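Local coordinates for protein geranylgeranyl pyrophosphate synthase (Corynebacterium glutamicum, PDB 3LK5) that probably makes isoprenoid diphosphates as a magnesium-dependent prenyltransferase of the farnesyl/geranylgeranyl diphosphate synthase family, at residues L197-D209 with G280-R292. Sequence-based numbering, arbitrary orientation.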
loop_
_atom_site.group_PDB
_atom_site.type_symbol
_atom_site.label_atom_id
_atom_site.label_comp_id
_atom_site.label_asym_id
_atom_site.label_seq_id
_atom_site.Cartn_x
_atom_site.Cartn_y
_atom_site.Cartn_z
ATOM N N LEU A 197 0.702 13.998 16.456
ATOM C CA LEU A 197 1.524 14.940 17.260
ATOM C C LEU A 197 1.800 16.241 16.520
ATOM O O LEU A 197 1.726 17.332 17.132
ATOM C CB LEU A 197 2.832 14.285 17.735
ATOM C CG LEU A 197 2.756 12.963 18.521
ATOM C CD1 LEU A 197 4.163 12.569 18.990
ATOM C CD2 LEU A 197 1.845 13.054 19.712
ATOM N N GLU A 198 2.110 16.153 15.229
ATOM C CA GLU A 198 2.422 17.335 14.434
ATOM C C GLU A 198 1.217 18.219 14.206
ATOM O O GLU A 198 1.334 19.444 14.224
ATOM C CB GLU A 198 3.014 16.969 13.079
ATOM C CG GLU A 198 4.457 16.561 13.114
ATOM C CD GLU A 198 4.917 16.005 11.779
ATOM O OE1 GLU A 198 4.040 15.680 10.935
ATOM O OE2 GLU A 198 6.142 15.903 11.558
ATOM N N SER A 199 0.060 17.594 13.987
ATOM C CA SER A 199 -1.146 18.325 13.680
ATOM C C SER A 199 -1.724 18.989 14.937
ATOM O O SER A 199 -2.313 20.069 14.851
ATOM C CB SER A 199 -2.171 17.395 13.000
ATOM O OG SER A 199 -2.676 16.447 13.930
ATOM N N HIS A 200 -1.550 18.347 16.091
ATOM C CA HIS A 200 -2.044 18.850 17.368
ATOM C C HIS A 200 -0.963 19.643 18.144
ATOM O O HIS A 200 -1.154 19.983 19.319
ATOM C CB HIS A 200 -2.568 17.691 18.205
ATOM C CG HIS A 200 -3.864 17.127 17.696
ATOM N ND1 HIS A 200 -3.985 16.534 16.456
ATOM C CD2 HIS A 200 -5.105 17.104 18.245
ATOM C CE1 HIS A 200 -5.240 16.158 16.269
ATOM N NE2 HIS A 200 -5.938 16.487 17.341
ATOM N N ALA A 201 0.160 19.920 17.468
ATOM C CA ALA A 201 1.341 20.526 18.087
ATOM C C ALA A 201 1.458 20.000 19.518
ATOM O O ALA A 201 1.540 20.759 20.465
ATOM C CB ALA A 201 1.218 22.062 18.080
ATOM N N ASN A 202 1.427 18.678 19.654
ATOM C CA ASN A 202 1.427 17.995 20.948
ATOM C C ASN A 202 2.855 17.865 21.526
ATOM O O ASN A 202 3.807 17.586 20.778
ATOM C CB ASN A 202 0.757 16.628 20.752
ATOM C CG ASN A 202 0.662 15.819 22.018
ATOM O OD1 ASN A 202 1.682 15.431 22.610
ATOM N ND2 ASN A 202 -0.570 15.477 22.404
ATOM N N GLU A 203 3.004 18.062 22.842
ATOM C CA GLU A 203 4.339 18.156 23.445
ATOM C C GLU A 203 4.665 16.997 24.400
ATOM O O GLU A 203 5.604 17.102 25.205
ATOM C CB GLU A 203 4.506 19.507 24.193
ATOM C CG GLU A 203 4.183 20.753 23.360
ATOM C CD GLU A 203 4.214 22.045 24.182
ATOM O OE1 GLU A 203 4.550 21.987 25.386
ATOM O OE2 GLU A 203 3.923 23.115 23.616
ATOM N N SER A 204 3.910 15.895 24.322
ATOM C CA SER A 204 4.161 14.753 25.211
ATOM C C SER A 204 5.470 14.044 24.846
ATOM O O SER A 204 5.650 13.648 23.674
ATOM C CB SER A 204 3.034 13.727 25.092
ATOM O OG SER A 204 3.340 12.567 25.851
ATOM N N VAL A 205 6.334 13.850 25.846
ATOM C CA VAL A 205 7.585 13.077 25.704
ATOM C C VAL A 205 7.218 11.610 25.469
ATOM O O VAL A 205 7.785 10.933 24.583
ATOM C CB VAL A 205 8.475 13.194 26.960
ATOM C CG1 VAL A 205 9.750 12.365 26.798
ATOM C CG2 VAL A 205 8.872 14.652 27.213
ATOM N N GLU A 206 6.229 11.149 26.244
ATOM C CA GLU A 206 5.710 9.776 26.187
ATOM C C GLU A 206 5.203 9.406 24.811
ATOM O O GLU A 206 5.414 8.276 24.329
ATOM C CB GLU A 206 4.536 9.624 27.140
ATOM C CG GLU A 206 4.687 8.503 28.130
ATOM C CD GLU A 206 5.752 8.823 29.162
ATOM O OE1 GLU A 206 5.719 9.943 29.739
ATOM O OE2 GLU A 206 6.630 7.960 29.397
ATOM N N LEU A 207 4.498 10.338 24.180
ATOM C CA LEU A 207 3.941 10.031 22.879
ATOM C C LEU A 207 5.014 10.033 21.808
ATOM O O LEU A 207 4.974 9.216 20.890
ATOM C CB LEU A 207 2.788 10.955 22.531
ATOM C CG LEU A 207 1.524 10.642 23.352
ATOM C CD1 LEU A 207 0.524 11.765 23.155
ATOM C CD2 LEU A 207 0.894 9.279 22.993
ATOM N N ALA A 208 5.974 10.951 21.920
ATOM C CA ALA A 208 7.129 10.957 21.018
ATOM C C ALA A 208 7.909 9.649 21.164
ATOM O O ALA A 208 8.355 9.085 20.132
ATOM C CB ALA A 208 8.053 12.178 21.293
ATOM N N ASP A 209 8.056 9.159 22.404
ATOM C CA ASP A 209 8.672 7.829 22.685
ATOM C C ASP A 209 7.954 6.691 21.925
ATOM O O ASP A 209 8.607 5.794 21.374
ATOM C CB ASP A 209 8.635 7.453 24.179
ATOM C CG ASP A 209 9.599 8.275 25.046
ATOM O OD1 ASP A 209 10.611 8.837 24.546
ATOM O OD2 ASP A 209 9.335 8.336 26.274
ATOM N N GLY A 280 8.898 21.342 11.696
ATOM C CA GLY A 280 8.085 21.118 12.904
ATOM C C GLY A 280 7.986 19.695 13.440
ATOM O O GLY A 280 6.937 19.304 13.977
ATOM N N LYS A 281 9.064 18.909 13.324
ATOM C CA LYS A 281 9.055 17.520 13.854
ATOM C C LYS A 281 8.813 17.513 15.360
ATOM O O LYS A 281 9.445 18.287 16.097
ATOM C CB LYS A 281 10.383 16.799 13.567
ATOM C CG LYS A 281 10.649 16.409 12.097
ATOM C CD LYS A 281 10.246 14.951 11.760
ATOM C CE LYS A 281 11.207 13.884 12.324
ATOM N NZ LYS A 281 12.318 13.482 11.382
ATOM N N ARG A 282 7.956 16.619 15.828
ATOM C CA ARG A 282 7.686 16.509 17.259
ATOM C C ARG A 282 8.575 15.470 17.962
ATOM O O ARG A 282 8.140 14.359 18.297
ATOM C CB ARG A 282 6.197 16.248 17.516
ATOM C CG ARG A 282 5.346 17.413 17.089
ATOM C CD ARG A 282 5.415 18.516 18.122
ATOM N NE ARG A 282 4.991 19.801 17.585
ATOM C CZ ARG A 282 5.026 20.951 18.266
ATOM N NH1 ARG A 282 5.428 20.993 19.542
ATOM N NH2 ARG A 282 4.630 22.072 17.672
ATOM N N THR A 283 9.819 15.873 18.205
ATOM C CA THR A 283 10.832 14.981 18.719
ATOM C C THR A 283 10.849 14.909 20.246
ATOM O O THR A 283 10.271 15.775 20.963
ATOM C CB THR A 283 12.214 15.433 18.190
ATOM O OG1 THR A 283 12.465 16.791 18.599
ATOM C CG2 THR A 283 12.250 15.384 16.655
ATOM N N VAL A 284 11.532 13.895 20.761
ATOM C CA VAL A 284 11.850 13.853 22.180
ATOM C C VAL A 284 12.716 15.072 22.579
ATOM O O VAL A 284 12.486 15.660 23.644
ATOM C CB VAL A 284 12.574 12.538 22.553
ATOM C CG1 VAL A 284 13.226 12.633 23.941
ATOM C CG2 VAL A 284 11.554 11.347 22.492
ATOM N N LEU A 285 13.682 15.433 21.729
ATOM C CA LEU A 285 14.501 16.652 21.938
ATOM C C LEU A 285 13.601 17.891 22.152
ATOM O O LEU A 285 13.756 18.646 23.148
ATOM C CB LEU A 285 15.418 16.905 20.730
ATOM C CG LEU A 285 16.283 18.183 20.704
ATOM C CD1 LEU A 285 17.280 18.214 21.864
ATOM C CD2 LEU A 285 16.985 18.443 19.377
ATOM N N LEU A 286 12.679 18.118 21.213
ATOM C CA LEU A 286 11.778 19.272 21.317
ATOM C C LEU A 286 10.878 19.222 22.552
ATOM O O LEU A 286 10.694 20.248 23.222
ATOM C CB LEU A 286 10.958 19.472 20.021
ATOM C CG LEU A 286 9.974 20.652 20.014
ATOM C CD1 LEU A 286 10.671 22.040 20.235
ATOM C CD2 LEU A 286 9.103 20.636 18.732
ATOM N N ALA A 287 10.330 18.052 22.877
ATOM C CA ALA A 287 9.453 17.940 24.042
ATOM C C ALA A 287 10.198 18.257 25.344
ATOM O O ALA A 287 9.697 19.014 26.198
ATOM C CB ALA A 287 8.802 16.555 24.108
ATOM N N LEU A 288 11.388 17.684 25.489
ATOM C CA LEU A 288 12.245 17.959 26.621
ATOM C C LEU A 288 12.717 19.428 26.639
ATOM O O LEU A 288 12.787 20.028 27.727
ATOM C CB LEU A 288 13.437 17.000 26.661
ATOM C CG LEU A 288 13.184 15.495 26.930
ATOM C CD1 LEU A 288 14.472 14.690 26.637
ATOM C CD2 LEU A 288 12.717 15.252 28.368
ATOM N N ALA A 289 13.002 20.023 25.471
ATOM C CA ALA A 289 13.403 21.443 25.441
ATOM C C ALA A 289 12.291 22.356 25.969
ATOM O O ALA A 289 12.576 23.348 26.654
ATOM C CB ALA A 289 13.828 21.876 24.041
ATOM N N LEU A 290 11.041 22.021 25.646
ATOM C CA LEU A 290 9.906 22.842 26.072
ATOM C C LEU A 290 9.617 22.625 27.539
ATOM O O LEU A 290 9.414 23.589 28.278
ATOM C CB LEU A 290 8.668 22.608 25.208
ATOM C CG LEU A 290 8.790 23.143 23.780
ATOM C CD1 LEU A 290 7.668 22.562 22.866
ATOM C CD2 LEU A 290 8.785 24.673 23.776
ATOM N N GLN A 291 9.656 21.370 27.976
ATOM C CA GLN A 291 9.544 21.032 29.407
ATOM C C GLN A 291 10.509 21.889 30.252
ATOM O O GLN A 291 10.142 22.510 31.266
ATOM C CB GLN A 291 9.916 19.563 29.557
ATOM C CG GLN A 291 9.440 18.834 30.775
ATOM C CD GLN A 291 9.334 17.328 30.507
ATOM O OE1 GLN A 291 8.390 16.869 29.846
ATOM N NE2 GLN A 291 10.287 16.561 31.039
ATOM N N ARG A 292 11.762 21.919 29.823
ATOM C CA ARG A 292 12.785 22.659 30.544
ATOM C C ARG A 292 12.667 24.168 30.403
ATOM O O ARG A 292 12.810 24.896 31.392
ATOM C CB ARG A 292 14.155 22.208 30.040
ATOM C CG ARG A 292 14.487 20.797 30.336
ATOM C CD ARG A 292 15.744 20.423 29.564
ATOM N NE ARG A 292 16.323 19.255 30.179
ATOM C CZ ARG A 292 17.218 19.311 31.154
ATOM N NH1 ARG A 292 17.677 20.477 31.580
ATOM N NH2 ARG A 292 17.682 18.193 31.672
HETATM O O HOH W 1 7.076 14.673 13.965
HETATM O O HOH W 2 7.065 18.488 27.051
#
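Arg-282 reaches across the turn that links helices 170-199 and 205-231 and lies along its backbone. The chain bends at chi2 (-78°), which carries Arg-282 CD to 3.2 Å from Asn-202 O and lays one guanidinium face over Ala-201, whose CA sits 3.5 Å above the plane, offset toward the rim. Arg-282 NH2 comes 3.4 Å from Ala-201 CB, while Arg-282 CB meets Leu-197 CB and Arg-282 CG faces the backbone Leu-197 O. The Glu-203 carboxylate is nearly parallel to the guanidinium, planes 4° apart, but Glu-203 OE2 stays 4.8 Å from Arg-282 NH1 and forms its salt bridge with Arg-305 instead. Leu-290 crosses the Glu-203 side chain at about a right angle, Leu-290 CD1 3.7 Å from Glu-203 CD. Beyond this turn in the chain, residues 205-209 and 284-292 run antiparallel, their axes 173° apart, starting from N-caps Ser-204 and Thr-283. Small side chains line the interface: Ala-287 CB meets Val-205 CG2 at 3.6 Å, and Ala-208 CB packs on Val-284 CG2. Asp-209 OD1 lies against Val-284 CG2 and forms a salt bridge with Arg-336 of helix 329-347. The contact thus joins two loop-to-helix junctions of the all-helical FPP/GGPP synthase fold. No direct hydrogen bond joins the segments; water 1 donates to Glu-198 OE2 and accepts from Arg-282 N, linking 281-282 to the neighbourhood of Asp-112 and Asp-194, magnesium ligands in this protein, though no metal is bound here. Arg-282 NE is buried without a hydrogen-bond partner; across this contact the side chain meets its neighbours by van der Waals contact, attraction to Asn-202 O and Glu-203 being only probable.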